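Local structure of bifunctional protein PutA (Bdellovibrio bacteriovorus, 5UR2) at the interface of chains A and B. The protein oxidises L-proline to L-glutamate in two steps, joining an FAD-dependent proline dehydrogenase and an NAD+-dependent L-glutamate gamma-semialdehyde dehydrogenase in one chain. Sequence-based numbering; all coordinates share one arbitrary frame. Chains: chain A/B, Bifunctional protein PutA.

The interface of chains A and B. Residues chain A 942, 945, 954, 958-959; chain B 627, 966-968.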
loop_
_atom_site.group_PDB
_atom_site.type_symbol
_atom_site.label_atom_id
_atom_site.label_comp_id
_atom_site.label_asym_id
_atom_site.label_seq_id
_atom_site.Cartn_x
_atom_site.Cartn_y
_atom_site.Cartn_z
ATOM N N PRO A 942 -13.950 -4.496 -3.946
ATOM C CA PRO A 942 -13.575 -5.051 -2.637
ATOM C C PRO A 942 -14.698 -4.869 -1.621
ATOM O O PRO A 942 -15.280 -3.786 -1.488
ATOM C CB PRO A 942 -12.323 -4.254 -2.264
ATOM C CG PRO A 942 -11.722 -3.892 -3.615
ATOM C CD PRO A 942 -12.928 -3.555 -4.452
ATOM N N GLY A 945 -17.911 -3.578 4.938
ATOM C CA GLY A 945 -18.427 -2.307 5.411
ATOM C C GLY A 945 -18.183 -2.120 6.887
ATOM O O GLY A 945 -17.357 -2.834 7.461
ATOM N N LYS A 954 -12.390 -6.478 4.321
ATOM C CA LYS A 954 -12.580 -5.867 3.012
ATOM C C LYS A 954 -12.014 -6.842 1.989
ATOM O O LYS A 954 -10.894 -6.655 1.502
ATOM C CB LYS A 954 -11.907 -4.485 2.938
ATOM C CG LYS A 954 -12.361 -3.638 1.735
ATOM C CD LYS A 954 -13.879 -3.459 1.746
ATOM C CE LYS A 954 -14.287 -2.175 1.033
ATOM N NZ LYS A 954 -15.751 -2.216 0.719
ATOM N N PRO A 958 -6.867 -4.734 -1.632
ATOM C CA PRO A 958 -5.430 -4.745 -1.325
ATOM C C PRO A 958 -5.088 -4.653 0.154
ATOM O O PRO A 958 -3.898 -4.671 0.486
ATOM C CB PRO A 958 -4.903 -3.509 -2.077
ATOM C CG PRO A 958 -6.065 -2.566 -2.086
ATOM C CD PRO A 958 -7.304 -3.453 -2.205
ATOM N N ASP A 959 -6.067 -4.574 1.059
ATOM C CA ASP A 959 -5.751 -4.581 2.479
ATOM C C ASP A 959 -6.039 -5.918 3.152
ATOM O O ASP A 959 -5.575 -6.132 4.280
ATOM C CB ASP A 959 -6.529 -3.474 3.210
ATOM C CG ASP A 959 -6.125 -2.076 2.757
ATOM O OD1 ASP A 959 -4.931 -1.883 2.415
ATOM O OD2 ASP A 959 -7.004 -1.179 2.737
ATOM N N TYR B 627 -11.240 2.456 -4.872
ATOM C CA TYR B 627 -10.993 2.081 -3.489
ATOM C C TYR B 627 -10.517 3.325 -2.748
ATOM O O TYR B 627 -9.591 4.011 -3.208
ATOM C CB TYR B 627 -9.956 0.953 -3.442
ATOM C CG TYR B 627 -9.751 0.225 -2.127
ATOM C CD1 TYR B 627 -10.596 -0.820 -1.747
ATOM C CD2 TYR B 627 -8.667 0.518 -1.307
ATOM C CE1 TYR B 627 -10.390 -1.514 -0.573
ATOM C CE2 TYR B 627 -8.452 -0.175 -0.126
ATOM C CZ TYR B 627 -9.313 -1.192 0.229
ATOM O OH TYR B 627 -9.107 -1.892 1.396
ATOM N N GLU B 966 -11.608 3.498 7.605
ATOM C CA GLU B 966 -12.319 2.381 7.012
ATOM C C GLU B 966 -12.080 2.370 5.510
ATOM O O GLU B 966 -12.180 3.418 4.860
ATOM C CB GLU B 966 -13.846 2.442 7.264
ATOM C CG GLU B 966 -14.294 2.158 8.681
ATOM C CD GLU B 966 -14.080 0.731 9.069
ATOM O OE1 GLU B 966 -14.228 -0.154 8.184
ATOM O OE2 GLU B 966 -13.754 0.491 10.257
ATOM N N PRO B 967 -11.796 1.212 4.931
ATOM C CA PRO B 967 -11.741 1.120 3.470
ATOM C C PRO B 967 -13.145 1.139 2.897
ATOM O O PRO B 967 -14.093 0.648 3.517
ATOM C CB PRO B 967 -11.081 -0.242 3.232
ATOM C CG PRO B 967 -11.607 -1.079 4.422
ATOM C CD PRO B 967 -11.667 -0.113 5.588
ATOM N N ALA B 968 -13.275 1.705 1.701
ATOM C CA ALA B 968 -14.559 1.729 1.022
ATOM C C ALA B 968 -14.345 1.652 -0.486
ATOM O O ALA B 968 -13.254 1.910 -0.995
ATOM C CB ALA B 968 -15.364 2.985 1.388
HETATM O O HOH W 1 -9.033 -4.791 0.976
#
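B:Tyr627, on strand 623-631, pushes its ring into a group of loop residues of the partner: A:Pro942, A:Lys954, A:Pro958 and A:Asp959. A tyrosine suits the place because it offers a flat apolar ring and ends in a polar hydroxyl. With CG anti to the backbone N (chi1 -168°), the ring reaches across to chain A, and its OH donates a hydrogen bond of 2.6 Å to OD2 of A:Asp959, whose carboxylate is a strong acceptor. That oxygen lies at the ring's edge, in the ring plane, yet the hydroxyl meets it 48° out of the carboxylate plane. Water 1 also binds the hydroxyl, 2.9 Å from OH of B:Tyr627, and ties it to the backbone O of A:Lys954 and N of A:Asp959. Rigid proline rings offer C-H groups to the aromatic ring: A:Pro958 sets CD over the centre of one face as a CH-pi contact, while A:Pro942 sets CB 3.8 Å from CE1 of B:Tyr627.

A:Lys954 uses its long aliphatic stem as packing material. Its CG touches B:Tyr627 CE1 at 3.7 Å, and its CB meets CG of B:Pro967, a compact ring on strand 965-973. Bent at chi2 (57°), the side chain then passes that strand's backbone, CE 3.9 Å from CA of B:Ala968, and its ammonium NZ donates a hydrogen bond of 2.7 Å to the backbone O of A:Pro942, in the same subunit. The patch joins the aldehyde dehydrogenase regions of two subunits and, with its two-fold twin, helps hold together the PutA dimer.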